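Local coordinates for putative lipoprotein (Parabacteroides distasonis, PDB 4FVS) that is of unknown function but, as an exported relative of the LolA/LolB lipoprotein carriers, may bind lipid or a similar hydrophobic ligand, at residues I152-A156 / G157-C161; F75-D78 / S79-L83; V38-P42 / S43-V47. All coordinates share one frame; numbering follows the deposited sequence. Where two conformers were deposited one is given.

Interaction 1: residues I152-A156 / G157-C161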
loop_
_atom_site.group_PDB
_atom_site.type_symbol
_atom_site.label_atom_id
_atom_site.label_comp_id
_atom_site.label_asym_id
_atom_site.label_seq_id
_atom_site.Cartn_x
_atom_site.Cartn_y
_atom_site.Cartn_z
ATOM N N ILE A 152 3.394 11.529 -12.295
ATOM C CA ILE A 152 3.470 10.158 -12.799
ATOM C C ILE A 152 2.317 9.913 -13.751
ATOM O O ILE A 152 1.170 10.251 -13.441
ATOM C CB ILE A 152 3.471 9.150 -11.612
ATOM C CG1 ILE A 152 4.721 9.308 -10.742
ATOM C CG2 ILE A 152 3.274 7.686 -12.031
ATOM C CD1 ILE A 152 6.115 9.143 -11.408
ATOM N N THR A 153 2.624 9.305 -14.904
ATOM C CA THR A 153 1.621 8.953 -15.902
ATOM C C THR A 153 1.514 7.431 -15.967
ATOM O O THR A 153 2.522 6.736 -16.100
ATOM C CB THR A 153 1.958 9.587 -17.265
ATOM O OG1 THR A 153 2.013 11.021 -17.127
ATOM C CG2 THR A 153 0.969 9.202 -18.354
ATOM N N THR A 154 0.291 6.924 -15.810
ATOM C CA THR A 154 -0.044 5.495 -15.891
ATOM C C THR A 154 -1.214 5.339 -16.888
ATOM O O THR A 154 -1.785 6.362 -17.286
ATOM C CB THR A 154 -0.394 4.899 -14.503
ATOM O OG1 THR A 154 -1.715 5.300 -14.134
ATOM C CG2 THR A 154 0.630 5.200 -13.417
ATOM N N PRO A 155 -1.667 4.104 -17.237
ATOM C CA PRO A 155 -2.843 3.985 -18.127
ATOM C C PRO A 155 -4.127 4.606 -17.527
ATOM O O PRO A 155 -5.080 4.817 -18.274
ATOM C CB PRO A 155 -3.000 2.469 -18.300
ATOM C CG PRO A 155 -1.644 1.898 -17.996
ATOM C CD PRO A 155 -1.137 2.766 -16.878
ATOM N N ALA A 156 -4.149 4.922 -16.202
ATOM C CA ALA A 156 -5.294 5.537 -15.512
ATOM C C ALA A 156 -5.306 7.077 -15.654
ATOM O O ALA A 156 -6.348 7.706 -15.449
ATOM C CB ALA A 156 -5.293 5.158 -14.050
ATOM N N GLY A 157 -4.167 7.653 -16.023
ATOM C CA GLY A 157 -4.009 9.088 -16.226
ATOM C C GLY A 157 -2.702 9.621 -15.691
ATOM O O GLY A 157 -1.759 8.849 -15.483
ATOM N N THR A 158 -2.640 10.950 -15.463
ATOM C CA THR A 158 -1.446 11.631 -14.929
ATOM C C THR A 158 -1.798 12.205 -13.542
ATOM O O THR A 158 -2.854 12.827 -13.367
ATOM C CB THR A 158 -0.937 12.669 -15.923
ATOM O OG1 THR A 158 -0.667 11.986 -17.154
ATOM C CG2 THR A 158 0.322 13.375 -15.445
ATOM N N PHE A 159 -0.929 11.933 -12.547
ATOM C CA PHE A 159 -1.178 12.310 -11.161
ATOM C C PHE A 159 0.027 12.955 -10.487
ATOM O O PHE A 159 1.158 12.489 -10.690
ATOM C CB PHE A 159 -1.564 11.052 -10.343
ATOM C CG PHE A 159 -2.616 10.150 -10.954
ATOM C CD1 PHE A 159 -2.261 9.147 -11.854
ATOM C CD2 PHE A 159 -3.965 10.306 -10.635
ATOM C CE1 PHE A 159 -3.236 8.341 -12.446
ATOM C CE2 PHE A 159 -4.941 9.486 -11.220
ATOM C CZ PHE A 159 -4.567 8.509 -12.119
ATOM N N ASP A 160 -0.220 14.022 -9.679
ATOM C CA ASP A 160 0.851 14.662 -8.904
ATOM C C ASP A 160 0.980 13.847 -7.649
ATOM O O ASP A 160 0.007 13.682 -6.914
ATOM C CB ASP A 160 0.603 16.163 -8.632
ATOM C CG ASP A 160 1.848 17.002 -8.311
ATOM O OD1 ASP A 160 2.939 16.706 -8.866
ATOM O OD2 ASP A 160 1.704 18.029 -7.624
ATOM N N CYS A 161 2.135 13.209 -7.468
ATOM C CA CYS A 161 2.368 12.293 -6.362
ATOM C C CYS A 161 3.432 12.776 -5.416
ATOM O O CYS A 161 4.208 13.675 -5.722
ATOM C CB CYS A 161 2.768 10.926 -6.910
ATOM S SG CYS A 161 1.602 10.222 -8.083
#

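Interaction 2: residues F75-D78 / S79-L83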
loop_
_atom_site.group_PDB
_atom_site.type_symbol
_atom_site.label_atom_id
_atom_site.label_comp_id
_atom_site.label_asym_id
_atom_site.label_seq_id
_atom_site.Cartn_x
_atom_site.Cartn_y
_atom_site.Cartn_z
ATOM N N PHE A 75 -3.690 12.017 7.732
ATOM C CA PHE A 75 -4.242 10.905 6.968
ATOM C C PHE A 75 -3.532 9.588 7.310
ATOM O O PHE A 75 -2.300 9.507 7.264
ATOM C CB PHE A 75 -4.154 11.179 5.450
ATOM C CG PHE A 75 -4.630 10.012 4.614
ATOM C CD1 PHE A 75 -5.990 9.792 4.406
ATOM C CD2 PHE A 75 -3.723 9.087 4.100
ATOM C CE1 PHE A 75 -6.434 8.677 3.694
ATOM C CE2 PHE A 75 -4.171 7.980 3.376
ATOM C CZ PHE A 75 -5.525 7.789 3.172
ATOM N N PHE A 76 -4.331 8.533 7.558
ATOM C CA PHE A 76 -3.846 7.187 7.889
ATOM C C PHE A 76 -4.468 6.114 6.998
ATOM O O PHE A 76 -5.614 6.220 6.582
ATOM C CB PHE A 76 -4.145 6.858 9.357
ATOM C CG PHE A 76 -3.590 7.855 10.352
ATOM C CD1 PHE A 76 -4.297 9.011 10.673
ATOM C CD2 PHE A 76 -2.368 7.632 10.978
ATOM C CE1 PHE A 76 -3.775 9.933 11.572
ATOM C CE2 PHE A 76 -1.853 8.552 11.877
ATOM C CZ PHE A 76 -2.560 9.696 12.170
ATOM N N LEU A 77 -3.709 5.066 6.740
ATOM C CA LEU A 77 -4.133 3.935 5.922
ATOM C C LEU A 77 -3.585 2.638 6.525
ATOM O O LEU A 77 -2.470 2.657 7.056
ATOM C CB LEU A 77 -3.604 4.159 4.494
ATOM C CG LEU A 77 -3.935 3.137 3.402
ATOM C CD1 LEU A 77 -5.442 3.059 3.131
ATOM C CD2 LEU A 77 -3.220 3.494 2.131
ATOM N N ASP A 78 -4.346 1.516 6.440
ATOM C CA ASP A 78 -3.866 0.230 6.950
ATOM C C ASP A 78 -2.559 -0.136 6.225
ATOM O O ASP A 78 -2.501 -0.101 4.983
ATOM C CB ASP A 78 -4.931 -0.881 6.809
ATOM C CG ASP A 78 -4.814 -2.020 7.827
ATOM O OD1 ASP A 78 -3.666 -2.347 8.236
ATOM O OD2 ASP A 78 -5.862 -2.613 8.177
ATOM N N SER A 79 -1.500 -0.444 7.017
ATOM C CA SER A 79 -0.145 -0.759 6.541
ATOM C C SER A 79 -0.069 -1.967 5.586
ATOM O O SER A 79 0.955 -2.098 4.922
ATOM C CB SER A 79 0.825 -0.975 7.701
ATOM O OG SER A 79 0.371 -1.917 8.654
ATOM N N LYS A 80 -1.141 -2.781 5.439
ATOM C CA LYS A 80 -1.163 -3.942 4.531
ATOM C C LYS A 80 -1.159 -3.480 3.059
ATOM O O LYS A 80 -0.728 -4.240 2.175
ATOM C CB LYS A 80 -2.353 -4.911 4.812
ATOM C CG LYS A 80 -3.761 -4.365 4.624
ATOM C CD LYS A 80 -4.760 -5.464 4.786
ATOM C CE LYS A 80 -6.142 -4.977 5.041
ATOM N NZ LYS A 80 -7.025 -6.107 5.452
ATOM N N GLU A 81 -1.599 -2.226 2.811
ATOM C CA GLU A 81 -1.600 -1.596 1.481
ATOM C C GLU A 81 -0.142 -1.448 0.942
ATOM O O GLU A 81 0.075 -1.478 -0.273
ATOM C CB GLU A 81 -2.300 -0.234 1.562
ATOM C CG GLU A 81 -2.587 0.449 0.237
ATOM C CD GLU A 81 -3.641 -0.098 -0.708
ATOM O OE1 GLU A 81 -3.932 -1.318 -0.660
ATOM O OE2 GLU A 81 -4.127 0.698 -1.550
ATOM N N THR A 82 0.842 -1.336 1.859
ATOM C CA THR A 82 2.276 -1.229 1.564
ATOM C C THR A 82 2.771 -2.587 0.959
ATOM O O THR A 82 3.730 -2.572 0.166
ATOM C CB THR A 82 3.060 -0.777 2.860
ATOM O OG1 THR A 82 2.746 0.587 3.140
ATOM C CG2 THR A 82 4.564 -0.867 2.724
ATOM N N LEU A 83 2.096 -3.727 1.305
ATOM C CA LEU A 83 2.462 -5.084 0.882
ATOM C C LEU A 83 1.627 -5.577 -0.309
ATOM O O LEU A 83 1.637 -6.772 -0.607
ATOM C CB LEU A 83 2.354 -6.076 2.045
ATOM C CG LEU A 83 3.067 -5.699 3.369
ATOM C CD1 LEU A 83 2.749 -6.682 4.414
ATOM C CD2 LEU A 83 4.566 -5.619 3.202
#

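Interaction 3: residues V38-P42 / S43-V47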
loop_
_atom_site.group_PDB
_atom_site.type_symbol
_atom_site.label_atom_id
_atom_site.label_comp_id
_atom_site.label_asym_id
_atom_site.label_seq_id
_atom_site.Cartn_x
_atom_site.Cartn_y
_atom_site.Cartn_z
ATOM N N VAL A 38 -18.400 5.416 2.961
ATOM C CA VAL A 38 -17.761 6.695 3.271
ATOM C C VAL A 38 -18.561 7.342 4.412
ATOM O O VAL A 38 -19.794 7.444 4.321
ATOM C CB VAL A 38 -17.636 7.638 2.039
ATOM C CG1 VAL A 38 -16.852 8.898 2.389
ATOM C CG2 VAL A 38 -16.986 6.937 0.860
ATOM N N GLU A 39 -17.872 7.751 5.493
ATOM C CA GLU A 39 -18.512 8.407 6.638
ATOM C C GLU A 39 -17.748 9.669 7.033
ATOM O O GLU A 39 -16.535 9.632 7.248
ATOM C CB GLU A 39 -18.640 7.460 7.847
ATOM C CG GLU A 39 -19.575 8.001 8.927
ATOM C CD GLU A 39 -19.803 7.172 10.181
ATOM O OE1 GLU A 39 -18.942 6.326 10.520
ATOM O OE2 GLU A 39 -20.831 7.412 10.857
ATOM N N THR A 40 -18.476 10.783 7.130
ATOM C CA THR A 40 -17.924 12.064 7.540
ATOM C C THR A 40 -18.188 12.209 9.043
ATOM O O THR A 40 -19.337 12.285 9.476
ATOM C CB THR A 40 -18.506 13.191 6.675
ATOM O OG1 THR A 40 -18.062 12.995 5.332
ATOM C CG2 THR A 40 -18.074 14.572 7.139
ATOM N N LEU A 41 -17.116 12.166 9.826
ATOM C CA LEU A 41 -17.139 12.302 11.283
ATOM C C LEU A 41 -16.659 13.709 11.639
ATOM O O LEU A 41 -16.043 14.346 10.776
ATOM C CB LEU A 41 -16.245 11.225 11.949
ATOM C CG LEU A 41 -16.409 9.781 11.496
ATOM C CD1 LEU A 41 -15.060 9.065 11.458
ATOM C CD2 LEU A 41 -17.439 9.049 12.342
ATOM N N PRO A 42 -16.879 14.233 12.869
ATOM C CA PRO A 42 -16.407 15.600 13.161
ATOM C C PRO A 42 -14.873 15.730 13.137
ATOM O O PRO A 42 -14.365 16.776 12.729
ATOM C CB PRO A 42 -16.965 15.881 14.560
ATOM C CG PRO A 42 -17.219 14.536 15.155
ATOM C CD PRO A 42 -17.602 13.649 14.018
ATOM N N SER A 43 -14.148 14.661 13.525
ATOM C CA SER A 43 -12.677 14.613 13.584
ATOM C C SER A 43 -12.016 14.478 12.183
ATOM O O SER A 43 -10.835 14.817 12.012
ATOM C CB SER A 43 -12.234 13.452 14.470
ATOM O OG SER A 43 -12.784 12.222 14.028
ATOM N N GLY A 44 -12.787 13.980 11.216
ATOM C CA GLY A 44 -12.347 13.749 9.845
ATOM C C GLY A 44 -13.164 12.679 9.149
ATOM O O GLY A 44 -14.157 12.200 9.694
ATOM N N GLN A 45 -12.754 12.293 7.946
ATOM C CA GLN A 45 -13.475 11.306 7.144
ATOM C C GLN A 45 -12.944 9.900 7.357
ATOM O O GLN A 45 -11.759 9.737 7.605
ATOM C CB GLN A 45 -13.338 11.673 5.661
ATOM C CG GLN A 45 -14.421 11.088 4.767
ATOM C CD GLN A 45 -14.285 11.555 3.348
ATOM O OE1 GLN A 45 -15.266 11.969 2.714
ATOM N NE2 GLN A 45 -13.066 11.508 2.819
ATOM N N GLU A 46 -13.809 8.884 7.223
ATOM C CA GLU A 46 -13.431 7.472 7.305
ATOM C C GLU A 46 -13.953 6.762 6.056
ATOM O O GLU A 46 -15.083 7.011 5.643
ATOM C CB GLU A 46 -13.952 6.822 8.596
ATOM C CG GLU A 46 -13.277 5.498 8.922
ATOM C CD GLU A 46 -13.314 5.031 10.371
ATOM O OE1 GLU A 46 -14.040 5.644 11.190
ATOM O OE2 GLU A 46 -12.601 4.051 10.689
ATOM N N VAL A 47 -13.114 5.948 5.408
ATOM C CA VAL A 47 -13.482 5.231 4.178
ATOM C C VAL A 47 -13.157 3.746 4.343
ATOM O O VAL A 47 -12.078 3.400 4.828
ATOM C CB VAL A 47 -12.788 5.831 2.919
ATOM C CG1 VAL A 47 -12.909 4.914 1.704
ATOM C CG2 VAL A 47 -13.344 7.207 2.587
#

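Interaction 1: residues I152-A156 / G157-C161
T153 and T158 meet hydroxyl to hydroxyl across a tight beta hairpin, with OG1 of T153 2.8 Å from OG1 of T158. They form a hydrogen bond in which either could be the donor, and it sits at a non-hydrogen-bonded pair, where the backbone supplies no rung. In both residues the hydroxyl is anti to the carbonyl carbon (chi1 -59° in T153, -57° in T158), which lets the two oxygens lean toward one another on the exposed face.

The hairpin joins strand 132-154 to strand 157-171 in the curved antiparallel fold of a DUF3108-like protein. Its loop is a type I turn from T154 to G157. The closing rungs are slightly unequal: T154 N reaches G157 O at 2.8 Å, whereas G157 N lies 3.0 Å from T154 O. G157 has a positive phi of 139°, a conformation that favours glycine. Beyond the threonines, I152 and F159 pair through both backbone bonds.

T154 OG1 accepts the N-H of A156, making an ST turn at the start of the loop. The same oxygen is also hydrogen-bonded to the backbone O of L211, so it ties the turn to strand 205-214. The F159 ring lies on this opposite face and bends back under the loop, with T154 OG1 near the ring plane at the CE1 edge. V194 of strand 192-200 and L211 of strand 205-214 touch the ring. Farther along, C161 SG packs 4.1 Å from CB of I152, and W186 touches both residues. At the loop end, the methyl CB of A156 comes up in plane at the ring edge, 3.9 Å from CZ of F159.

Interaction 2: residues F75-D78 / S79-L83
L77 and E81 meet where strand 74-78 runs directly into the 3-10 turn of residues 79-82, and the branch CD2 of L77 lies 3.6 Å from CG of E81. The two side chains cross at a slant, and the contact is made by aliphatic carbons alone. L77 has CG anti to the backbone N (chi1 -178°), while E81 kinks at its second torsion, so its methylenes face the leucine and its carboxylate turns elsewhere.

The junction itself is closed by E81 N, which donates to D78 O at 3.2 Å in the i to i+3 pattern of a 3-10 turn. T82 N to S79 O and L83 N to K80 O repeat the pattern one and two residues later.

The side chains of D78 and K80 pass obliquely beside the first turn, OD2 of D78 lying 3.9 Å from CE of K80. The charged ends are beyond salt-bridge distance, with D78 OD2 4.6 Å from K80 NZ, although a mild electrostatic attraction is likely. K80 NZ is held instead by the backbone O of D65.

In the next shell, S79 OG bonds to the backbone O of N101, and D78 OD1 takes a weak bond from the N of that residue, so the chain leading into strand 102-104 braces the junction, while I66 of strand 60-71 touches D78, K80 and E81. The carboxylate of E81, a buried residue, has weak partners in R18 and Y33: OE2 forms a long ion pair with NH1 of R18, and OE1 a weak hydrogen bond with OH of Y33.

Interaction 3: residues V38-P42 / S43-V47
L41 carries CG anti to its carbonyl carbon (chi1 -48°), while E46 carries CG anti to the backbone N (chi1 -164°), and together these settings bring the leucine branch across the stem of the glutamate. L41 CD1 lies 3.8 Å from CB of E46 and also touches its OE1, the two side chains crossing at a slant on the face they share with E39. The other carboxylate oxygen of E46, OE2, forms a salt bridge with K67.

On the reverse face Q45 stands out from the sheet with an extended chain, leaning toward V38, and its OE1 comes 3.5 Å from CG1 of V38. Its NE2 is hydrogen-bonded to OE1 of Q10, which gives the amide nitrogen a partner beyond the hairpin. V38 and V47 lie side by side there, CG1 of V38 3.9 Å from CG2 of V47.

E39 and E46 pair through two backbone bonds, E46 N reaching E39 O at 2.8 Å; toward the loop the ladder slackens, the bond from G44 N to L41 O being weak. S43 OG in the loop bonds to OE1 of Q71. This is an antiparallel beta hairpin, strand 27-41 turning through P42-S43 into strand 44-54.

How the interactions relate
The three contacts are all local, and they follow one another along the chain in the order interaction 3, interaction 2, interaction 1. Interactions 1 and 3 are hairpin ends at the surface, their centres about 26 Å apart. Interaction 2 is a buried strand-to-turn junction about 5 Å from the centre of the chain. It is nearer to interaction 3, with nearest atoms about 7 Å apart, than to interaction 1, where they are about 12 Å apart. Strand 60-71 links the two closer contacts, supplying K67 to residues 38-47 and D65 and I66 to residues 75-83. None of the three is assigned to a binding site, and lipid binding remains an inference.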